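PDB 4J8L: uncharacterized protein YhfS from Escherichia coli, which is of unknown function but carries covalently attached pyridoxal 5'-phosphate in a two-domain fold and may have cysteine synthase activity. Local coordinates for residues A[68-73]-A[230-235]; A[77-82]-A[102-107]; A[116-119]-A[124-127]; A[271-274]-A[280-283]. All coordinates share one frame; numbering follows the deposited sequence.

Contact 1 of 4, residues A[68-73]-A[230-235]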
loop_
_atom_site.group_PDB
_atom_site.type_symbol
_atom_site.label_atom_id
_atom_site.label_comp_id
_atom_site.label_asym_id
_atom_site.label_seq_id
_atom_site.Cartn_x
_atom_site.Cartn_y
_atom_site.Cartn_z
ATOM N N ALA A 68 -0.649 -13.978 11.322
ATOM C CA ALA A 68 -0.198 -13.492 10.023
ATOM C C ALA A 68 0.406 -14.611 9.186
ATOM O O ALA A 68 0.860 -15.626 9.712
ATOM C CB ALA A 68 0.812 -12.354 10.191
ATOM N N ALA A 69 0.395 -14.428 7.871
ATOM C CA ALA A 69 1.068 -15.356 6.971
ATOM C C ALA A 69 1.786 -14.579 5.891
ATOM O O ALA A 69 1.207 -13.683 5.279
ATOM C CB ALA A 69 0.068 -16.322 6.339
ATOM N N LEU A 70 3.047 -14.922 5.653
ATOM C CA LEU A 70 3.758 -14.397 4.491
ATOM C C LEU A 70 3.466 -15.324 3.312
ATOM O O LEU A 70 3.388 -16.550 3.479
ATOM C CB LEU A 70 5.270 -14.324 4.777
ATOM C CG LEU A 70 5.658 -13.332 5.879
ATOM C CD1 LEU A 70 7.174 -13.377 6.163
ATOM C CD2 LEU A 70 5.238 -11.929 5.484
ATOM N N VAL A 71 3.256 -14.741 2.131
ATOM C CA VAL A 71 2.890 -15.513 0.948
ATOM C C VAL A 71 3.677 -15.040 -0.282
ATOM O O VAL A 71 4.187 -13.912 -0.326
ATOM C CB VAL A 71 1.381 -15.391 0.617
ATOM C CG1 VAL A 71 0.516 -15.876 1.792
ATOM C CG2 VAL A 71 1.039 -13.951 0.256
ATOM N N GLN A 72 3.766 -15.910 -1.280
ATOM C CA GLN A 72 4.348 -15.550 -2.564
ATOM C C GLN A 72 3.399 -14.639 -3.340
ATOM O O GLN A 72 2.186 -14.586 -3.066
ATOM C CB GLN A 72 4.631 -16.800 -3.402
ATOM C CG GLN A 72 5.570 -17.806 -2.741
ATOM C CD GLN A 72 7.037 -17.367 -2.785
ATOM O OE1 GLN A 72 7.362 -16.202 -3.077
ATOM N NE2 GLN A 72 7.933 -18.309 -2.504
ATOM N N GLY A 73 3.947 -13.928 -4.319
ATOM C CA GLY A 73 3.125 -13.071 -5.158
ATOM C C GLY A 73 2.933 -11.653 -4.644
ATOM O O GLY A 73 2.139 -10.890 -5.209
ATOM N N ALA A 230 15.410 -16.378 5.540
ATOM C CA ALA A 230 16.177 -15.177 5.201
ATOM C C ALA A 230 15.274 -14.094 4.603
ATOM O O ALA A 230 15.438 -12.903 4.885
ATOM C CB ALA A 230 17.315 -15.513 4.249
ATOM N N GLN A 231 14.332 -14.510 3.764
ATOM C CA GLN A 231 13.365 -13.573 3.203
ATOM C C GLN A 231 12.503 -12.967 4.301
ATOM O O GLN A 231 12.222 -11.769 4.303
ATOM C CB GLN A 231 12.461 -14.270 2.195
ATOM C CG GLN A 231 13.138 -14.722 0.924
ATOM C CD GLN A 231 12.165 -15.466 0.038
ATOM O OE1 GLN A 231 11.666 -16.534 0.409
ATOM N NE2 GLN A 231 11.865 -14.893 -1.119
ATOM N N ALA A 232 12.081 -13.808 5.240
ATOM C CA ALA A 232 11.246 -13.340 6.335
ATOM C C ALA A 232 11.990 -12.297 7.171
ATOM O O ALA A 232 11.411 -11.283 7.560
ATOM C CB ALA A 232 10.804 -14.511 7.211
ATOM N N LEU A 233 13.264 -12.555 7.464
ATOM C CA LEU A 233 14.075 -11.578 8.186
ATOM C C LEU A 233 14.232 -10.281 7.390
ATOM O O LEU A 233 14.246 -9.196 7.969
ATOM C CB LEU A 233 15.441 -12.163 8.516
ATOM C CG LEU A 233 15.342 -13.269 9.566
ATOM C CD1 LEU A 233 16.663 -13.996 9.648
ATOM C CD2 LEU A 233 14.981 -12.645 10.907
ATOM N N GLU A 234 14.328 -10.386 6.068
ATOM C CA GLU A 234 14.422 -9.180 5.246
ATOM C C GLU A 234 13.136 -8.353 5.297
ATOM O O GLU A 234 13.178 -7.120 5.211
ATOM C CB GLU A 234 14.786 -9.507 3.796
ATOM C CG GLU A 234 15.119 -8.260 2.983
ATOM C CD GLU A 234 15.532 -8.562 1.560
ATOM O OE1 GLU A 234 15.971 -9.706 1.299
ATOM O OE2 GLU A 234 15.418 -7.646 0.709
ATOM N N VAL A 235 12.000 -9.029 5.441
ATOM C CA VAL A 235 10.734 -8.329 5.607
ATOM C C VAL A 235 10.792 -7.472 6.875
ATOM O O VAL A 235 10.414 -6.304 6.861
ATOM C CB VAL A 235 9.544 -9.313 5.721
ATOM C CG1 VAL A 235 8.285 -8.582 6.193
ATOM C CG2 VAL A 235 9.290 -9.994 4.374
HETATM O O HOH W 1 10.361 -18.357 -1.059
HETATM O O HOH W 2 9.780 -14.944 -3.249
#

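Contact 2 of 4, residues A[77-82]-A[102-107]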
loop_
_atom_site.group_PDB
_atom_site.type_symbol
_atom_site.label_atom_id
_atom_site.label_comp_id
_atom_site.label_asym_id
_atom_site.label_seq_id
_atom_site.Cartn_x
_atom_site.Cartn_y
_atom_site.Cartn_z
ATOM N N GLY A 77 -0.573 -11.515 -4.526
ATOM C CA GLY A 77 -0.666 -12.823 -3.886
ATOM C C GLY A 77 -1.393 -12.765 -2.551
ATOM O O GLY A 77 -2.166 -13.675 -2.202
ATOM N N ALA A 78 -1.153 -11.696 -1.795
ATOM C CA ALA A 78 -1.797 -11.535 -0.491
ATOM C C ALA A 78 -3.310 -11.350 -0.643
ATOM O O ALA A 78 -4.104 -11.935 0.096
ATOM C CB ALA A 78 -1.183 -10.361 0.273
ATOM N N ILE A 79 -3.705 -10.532 -1.609
ATOM C CA ILE A 79 -5.121 -10.308 -1.869
ATOM C C ILE A 79 -5.780 -11.583 -2.369
ATOM O O ILE A 79 -6.890 -11.908 -1.953
ATOM C CB ILE A 79 -5.332 -9.143 -2.838
ATOM C CG1 ILE A 79 -5.025 -7.834 -2.101
ATOM C CG2 ILE A 79 -6.767 -9.132 -3.394
ATOM C CD1 ILE A 79 -4.792 -6.627 -3.016
ATOM N N ARG A 80 -5.106 -12.315 -3.252
ATOM C CA ARG A 80 -5.678 -13.580 -3.727
ATOM C C ARG A 80 -5.894 -14.560 -2.574
ATOM O O ARG A 80 -6.961 -15.162 -2.439
ATOM C CB ARG A 80 -4.798 -14.232 -4.791
ATOM C CG ARG A 80 -5.437 -15.479 -5.404
ATOM C CD ARG A 80 -4.431 -16.294 -6.210
ATOM N NE ARG A 80 -3.903 -15.561 -7.358
ATOM C CZ ARG A 80 -2.659 -15.088 -7.435
ATOM N NH1 ARG A 80 -1.804 -15.267 -6.425
ATOM N NH2 ARG A 80 -2.267 -14.438 -8.526
ATOM N N ALA A 81 -4.879 -14.711 -1.731
ATOM C CA ALA A 81 -4.982 -15.647 -0.622
ATOM C C ALA A 81 -6.063 -15.219 0.360
ATOM O O ALA A 81 -6.837 -16.053 0.836
ATOM C CB ALA A 81 -3.635 -15.781 0.086
ATOM N N GLY A 82 -6.126 -13.925 0.658
ATOM C CA GLY A 82 -7.144 -13.425 1.569
ATOM C C GLY A 82 -8.558 -13.592 1.032
ATOM O O GLY A 82 -9.454 -14.067 1.737
ATOM N N PRO A 102 -6.044 -3.236 -10.771
ATOM C CA PRO A 102 -6.061 -4.149 -11.925
ATOM C C PRO A 102 -5.821 -5.636 -11.633
ATOM O O PRO A 102 -6.576 -6.465 -12.162
ATOM C CB PRO A 102 -4.962 -3.582 -12.826
ATOM C CG PRO A 102 -5.002 -2.108 -12.530
ATOM C CD PRO A 102 -5.232 -2.034 -11.041
ATOM N N THR A 103 -4.811 -5.978 -10.837
ATOM C CA THR A 103 -4.588 -7.388 -10.520
ATOM C C THR A 103 -5.668 -7.937 -9.586
ATOM O O THR A 103 -5.883 -9.146 -9.522
ATOM C CB THR A 103 -3.189 -7.660 -9.920
ATOM O OG1 THR A 103 -3.062 -6.966 -8.679
ATOM C CG2 THR A 103 -2.091 -7.193 -10.887
ATOM N N THR A 104 -6.338 -7.055 -8.850
ATOM C CA THR A 104 -7.468 -7.502 -8.024
ATOM C C THR A 104 -8.638 -7.877 -8.929
ATOM O O THR A 104 -9.328 -8.871 -8.691
ATOM C CB THR A 104 -7.890 -6.427 -6.998
ATOM O OG1 THR A 104 -6.792 -6.165 -6.113
ATOM C CG2 THR A 104 -9.102 -6.886 -6.179
ATOM N N ARG A 105 -8.841 -7.099 -9.988
ATOM C CA ARG A 105 -9.878 -7.433 -10.954
ATOM C C ARG A 105 -9.576 -8.790 -11.601
ATOM O O ARG A 105 -10.484 -9.591 -11.825
ATOM C CB ARG A 105 -10.055 -6.332 -12.013
ATOM C CG ARG A 105 -11.206 -6.604 -12.978
ATOM C CD ARG A 105 -11.478 -5.402 -13.894
ATOM N NE ARG A 105 -10.244 -4.932 -14.521
ATOM C CZ ARG A 105 -9.597 -3.818 -14.178
ATOM N NH1 ARG A 105 -10.071 -3.028 -13.218
ATOM N NH2 ARG A 105 -8.479 -3.491 -14.807
ATOM N N VAL A 106 -8.298 -9.053 -11.874
ATOM C CA VAL A 106 -7.903 -10.334 -12.457
ATOM C C VAL A 106 -8.282 -11.482 -11.510
ATOM O O VAL A 106 -8.836 -12.494 -11.934
ATOM C CB VAL A 106 -6.391 -10.369 -12.769
ATOM C CG1 VAL A 106 -5.942 -11.787 -13.109
ATOM C CG2 VAL A 106 -6.058 -9.400 -13.904
ATOM N N ILE A 107 -8.004 -11.298 -10.222
ATOM C CA ILE A 107 -8.349 -12.293 -9.201
ATOM C C ILE A 107 -9.862 -12.527 -9.155
ATOM O O ILE A 107 -10.332 -13.670 -9.130
ATOM C CB ILE A 107 -7.855 -11.852 -7.817
ATOM C CG1 ILE A 107 -6.324 -11.902 -7.771
ATOM C CG2 ILE A 107 -8.445 -12.749 -6.730
ATOM C CD1 ILE A 107 -5.712 -11.179 -6.592
#

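Contact 3 of 4, residues A[116-119]-A[124-127]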
loop_
_atom_site.group_PDB
_atom_site.type_symbol
_atom_site.label_atom_id
_atom_site.label_comp_id
_atom_site.label_asym_id
_atom_site.label_seq_id
_atom_site.Cartn_x
_atom_site.Cartn_y
_atom_site.Cartn_z
ATOM N N ILE A 116 -20.726 -6.616 -6.309
ATOM C CA ILE A 116 -21.786 -5.719 -5.873
ATOM C C ILE A 116 -21.113 -4.393 -5.565
ATOM O O ILE A 116 -20.183 -4.336 -4.763
ATOM C CB ILE A 116 -22.467 -6.229 -4.596
ATOM C CG1 ILE A 116 -23.073 -7.613 -4.824
ATOM C CG2 ILE A 116 -23.520 -5.243 -4.122
ATOM C CD1 ILE A 116 -23.626 -8.244 -3.559
ATOM N N THR A 117 -21.580 -3.330 -6.202
ATOM C CA THR A 117 -20.903 -2.045 -6.125
ATOM C C THR A 117 -21.746 -1.025 -5.362
ATOM O O THR A 117 -22.962 -0.976 -5.522
ATOM C CB THR A 117 -20.621 -1.518 -7.539
ATOM O OG1 THR A 117 -19.756 -2.433 -8.223
ATOM C CG2 THR A 117 -19.963 -0.174 -7.489
ATOM N N VAL A 118 -21.090 -0.219 -4.534
ATOM C CA VAL A 118 -21.750 0.879 -3.836
ATOM C C VAL A 118 -20.710 1.956 -3.518
ATOM O O VAL A 118 -19.520 1.664 -3.397
ATOM C CB VAL A 118 -22.445 0.394 -2.539
ATOM C CG1 VAL A 118 -21.409 -0.089 -1.530
ATOM C CG2 VAL A 118 -23.317 1.498 -1.941
ATOM N N ASP A 119 -21.154 3.205 -3.408
ATOM C CA ASP A 119 -20.257 4.313 -3.084
ATOM C C ASP A 119 -19.904 4.291 -1.592
ATOM O O ASP A 119 -20.735 4.638 -0.759
ATOM C CB ASP A 119 -20.952 5.635 -3.437
ATOM C CG ASP A 119 -20.000 6.819 -3.468
ATOM O OD1 ASP A 119 -18.836 6.668 -3.059
ATOM O OD2 ASP A 119 -20.431 7.912 -3.901
ATOM N N SER A 124 -24.711 5.611 4.296
ATOM C CA SER A 124 -26.120 5.233 4.290
ATOM C C SER A 124 -26.416 4.270 3.146
ATOM O O SER A 124 -27.107 3.264 3.331
ATOM C CB SER A 124 -27.009 6.473 4.179
ATOM O OG SER A 124 -26.772 7.361 5.257
ATOM N N ALA A 125 -25.896 4.587 1.964
ATOM C CA ALA A 125 -26.059 3.724 0.799
ATOM C C ALA A 125 -25.321 2.403 1.010
ATOM O O ALA A 125 -25.840 1.334 0.680
ATOM C CB ALA A 125 -25.565 4.423 -0.458
ATOM N N LEU A 126 -24.113 2.486 1.564
ATOM C CA LEU A 126 -23.336 1.294 1.892
ATOM C C LEU A 126 -24.168 0.341 2.748
ATOM O O LEU A 126 -24.288 -0.844 2.438
ATOM C CB LEU A 126 -22.053 1.672 2.634
ATOM C CG LEU A 126 -21.227 0.522 3.211
ATOM C CD1 LEU A 126 -20.778 -0.417 2.107
ATOM C CD2 LEU A 126 -20.017 1.054 3.984
ATOM N N LYS A 127 -24.753 0.877 3.813
ATOM C CA LYS A 127 -25.547 0.072 4.733
ATOM C C LYS A 127 -26.784 -0.521 4.061
ATOM O O LYS A 127 -27.126 -1.683 4.292
ATOM C CB LYS A 127 -25.926 0.889 5.973
ATOM C CG LYS A 127 -26.875 0.178 6.923
ATOM C CD LYS A 127 -27.086 0.967 8.207
ATOM C CE LYS A 127 -28.426 0.617 8.848
ATOM N NZ LYS A 127 -28.621 -0.855 8.997
#

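Contact 4 of 4, residues A[271-274]-A[280-283]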
loop_
_atom_site.group_PDB
_atom_site.type_symbol
_atom_site.label_atom_id
_atom_site.label_comp_id
_atom_site.label_asym_id
_atom_site.label_seq_id
_atom_site.Cartn_x
_atom_site.Cartn_y
_atom_site.Cartn_z
ATOM N N ALA A 271 -0.366 22.704 -7.981
ATOM C CA ALA A 271 0.256 21.556 -7.347
ATOM C C ALA A 271 -0.612 21.107 -6.190
ATOM O O ALA A 271 -1.161 21.934 -5.467
ATOM C CB ALA A 271 1.659 21.907 -6.852
ATOM N N VAL A 272 -0.744 19.797 -6.022
ATOM C CA VAL A 272 -1.532 19.256 -4.927
ATOM C C VAL A 272 -0.877 17.963 -4.458
ATOM O O VAL A 272 -0.173 17.301 -5.226
ATOM C CB VAL A 272 -3.005 19.006 -5.368
ATOM C CG1 VAL A 272 -3.078 17.902 -6.403
ATOM C CG2 VAL A 272 -3.890 18.672 -4.172
ATOM N N ILE A 273 -1.056 17.636 -3.183
ATOM C CA ILE A 273 -0.723 16.308 -2.698
ATOM C C ILE A 273 -1.963 15.436 -2.810
ATOM O O ILE A 273 -3.060 15.847 -2.424
ATOM C CB ILE A 273 -0.245 16.354 -1.244
ATOM C CG1 ILE A 273 1.153 16.969 -1.195
ATOM C CG2 ILE A 273 -0.218 14.957 -0.639
ATOM C CD1 ILE A 273 1.688 17.162 0.203
ATOM N N ALA A 274 -1.788 14.240 -3.358
ATOM C CA ALA A 274 -2.893 13.316 -3.520
ATOM C C ALA A 274 -2.426 11.889 -3.297
ATOM O O ALA A 274 -1.267 11.566 -3.534
ATOM C CB ALA A 274 -3.481 13.452 -4.907
ATOM N N VAL A 280 1.566 11.297 -3.071
ATOM C CA VAL A 280 2.570 11.897 -3.944
ATOM C C VAL A 280 2.131 13.309 -4.325
ATOM O O VAL A 280 1.032 13.749 -3.968
ATOM C CB VAL A 280 2.722 11.099 -5.266
ATOM C CG1 VAL A 280 3.242 9.695 -4.990
ATOM C CG2 VAL A 280 1.395 11.048 -6.015
ATOM N N LEU A 281 2.986 14.021 -5.051
ATOM C CA LEU A 281 2.613 15.319 -5.599
ATOM C C LEU A 281 2.101 15.209 -7.028
ATOM O O LEU A 281 2.636 14.450 -7.840
ATOM C CB LEU A 281 3.798 16.291 -5.592
ATOM C CG LEU A 281 3.826 17.212 -4.377
ATOM C CD1 LEU A 281 4.512 16.506 -3.225
ATOM C CD2 LEU A 281 4.479 18.544 -4.692
ATOM N N ILE A 282 1.058 15.966 -7.336
ATOM C CA ILE A 282 0.630 16.124 -8.717
ATOM C C ILE A 282 0.921 17.547 -9.143
ATOM O O ILE A 282 0.405 18.503 -8.563
ATOM C CB ILE A 282 -0.855 15.828 -8.894
ATOM C CG1 ILE A 282 -1.113 14.351 -8.614
ATOM C CG2 ILE A 282 -1.304 16.186 -10.305
ATOM C CD1 ILE A 282 -2.508 14.065 -8.207
ATOM N N VAL A 283 1.763 17.682 -10.157
ATOM C CA VAL A 283 2.225 18.994 -10.594
ATOM C C VAL A 283 1.751 19.271 -12.009
ATOM O O VAL A 283 2.026 18.496 -12.921
ATOM C CB VAL A 283 3.747 19.070 -10.551
ATOM C CG1 VAL A 283 4.221 20.436 -10.994
ATOM C CG2 VAL A 283 4.249 18.775 -9.127
#

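Contact 1 of 4, residues A[68-73]-A[230-235]
A small buried hydrophobic contact, in which Leu70 meets Ala232 and Val235, joins an outermost strand of the large sheet to the beginning of the long helix 229-261, and a water-bridged pair of glutamines lies beside it. Leu70 does most of the work on the strand side. Its CG stands anti to the carbonyl carbon (chi1 -65°) and its CD1 continues the chain in extended form (chi2 177°), which carries that one methyl straight out to the helix. There CD1 rests 3.9 Å from Ala232 CB, and it reaches CG2 of Val235 more loosely, at 4.4 Å. The Leu70 side chain also lies against Leu59 of helix 50-62 and Ala205 of the next strand, while Ala232 touches Thr52 and Val55. Strand 67-72 pairs antiparallel with strand 203-208 in a seven-stranded mixed sheet of order 1-7-6-5-4-2-3, the arrangement of the large domain in fold-type I pyridoxal phosphate enzymes. Val235 packs on Cys194 and Pro200, in the loop that bears the cofactor-modified Lys196. At the more open end Gln72 and Gln231 face each other through two waters. Water 2 lies 2.7 Å from Gln72 OE1, to which it donates, and 3.0 Å from Gln231 NE2, from which it accepts. Water 1 makes the complementary link: its bond from Gln72 NE2 is weak, and it sits 2.7 Å from Gln231 OE1. Both amides have second partners, Gln72 NE2 in the carbonyl oxygen of Gly224 and Gln231 OE1 in the backbone N of Gln228.

Contact 2 of 4, residues A[77-82]-A[102-107]
Segments 77-82 and 102-107, which meet through Ile79, Arg80, Thr104 and Ile107, are helices running in broadly the same direction, their axes 9.9 Å apart at closest approach and crossing at -33°. Ile107 buries the most surface. Its CG1 stands anti to the carbonyl carbon (chi1 -69°), and CD1 at the end of that branch reaches the other helix at Arg80, 3.6 Å from its backbone N and 3.7 Å from its CB. The same methyl touches Ile79 CG2 at 3.9 Å, the two isoleucine side chains crossing at about a right angle. One turn earlier Thr104 OG1 lies 3.7 Å from Ile79 CD1, a van der Waals contact between a hydroxyl oxygen and a methyl. A valine in place of Ile107 has no CD1, and would probably leave a gap over the Arg80 backbone and take from Ile79 CG2 its contact with this methyl. Ile107 also packs on Thr76 and Leu83 of helix 74-86. These consecutive helices, with strand 92-96 between them in the chain, pack side by side on the large sheet of the alpha/beta domain: Ile79 and Thr104 both rest on Leu139 of strand 137-141, and Ile79 on Thr191 of strand 189-193 as well.

Contact 3 of 4, residues A[116-119]-A[124-127]
Val118, at the end of strand 114-118, drives its two methyls against Ala125 and Leu126 in helix 123-133. Its CB projects from the strand toward the helix, and the branches divide there to take different neighbours. CG1 sits between the backbone N and the carbonyl carbon (chi1 66°), and in this place it lies 3.7 Å from Leu126 CD1, the two side chains crossing at about a right angle. CG2 stands anti to the backbone N and faces the helix backbone: it is 3.6 Å from Ala125 O and 3.7 Å from Ala125 C, with the methyl CB of Ala125 a little farther, at 4.0 Å. An alanine in place of Val118 lacks both methyls, and would be likely to open a gap between strand and helix and leave Leu126 CD1 without this contact on the strand side. Strand and helix form the first half of a beta-alpha-beta crossover, whose chain goes on to strand 137-141, past strand 92-96. The short turn between them is held by hydrogen bonds of Asp119 OD1 to Asn121 N and of Asp122 OD1 to Ala125 N. Leu126 goes on to pack on Leu94 of the neighbouring strand and on Val156 and Thr159 of helix 153-162. Across the two segments only van der Waals contacts are made, and even the Ala125 carbonyl is met by a methyl, so between them the fit rests on shape and burial of carbon.

Contact 4 of 4, residues A[271-274]-A[280-283]
Val272 and Ile282 form a hydrogen-bonded pair in an antiparallel beta hairpin, with Ala274 and Val280 as the second such pair toward the turn. Within each pair, both N-H groups and both carbonyls facing the partner strand are used. Val272 N donates a hydrogen bond to Ile282 O at 3.1 Å, somewhat bent (156° at the hydrogen), whereas the return bond from Ile282 N to Val272 O is shorter, 2.8 Å, and nearly straight at 174°. The second pair is more even: Ala274 N to Val280 O and Val280 N to Ala274 O are both 2.9 Å. Three of these carbonyls also receive a CA-H contact from a residue of the non-hydrogen-bonded pairs: Ala271 CA lies 3.3 Å from Ile282 O, and Leu281 and Ile273 approach Val272 O and Val280 O likewise. On one face, in the Ile282 conformer described here, one of two, Val272 CG1 packs 3.9 Å from Ile282 CB, the side chains side by side, with Ala274 and Val280 beside them. The other face carries Ala271, Ile273, Leu281 and Val283, and here Ile273 CG1 meets Leu281 CD1 at 4.0 Å. Away from the partner strand, Ile273 O is hydrogen-bonded to Thr3 OG1, while Leu281 and Val283 bond through their backbones to Ile340 and Ile338. Strand 279-285 is thus an inner member of the four-stranded antiparallel sheet, between strands 268-275 and 337-341, and the Ile273 and Leu281 face is covered by helix 229-261 through Leu256, Leu257 and Leu260.

Contacts 1, 2 and 3 belong to the large domain and its seven-stranded sheet; contact 4 lies in the smaller four-stranded sheet of the C-terminal part. Along the chain contacts 2 and 3 follow one another inside the loop closed by contact 1, and contact 4 comes last. Contacts 1 and 2, with centres about 17 Å apart, touch where Val71 packs on helix 74-86. Contacts 1 and 3 sit at the two outermost strands of the large sheet, centres about 35 Å apart. Contact 4 is about 32 Å from contact 1 between centres, yet helix 229-261 takes part in contact 1 near its start and covers contact 4's sheet near its end, tying the two domains together.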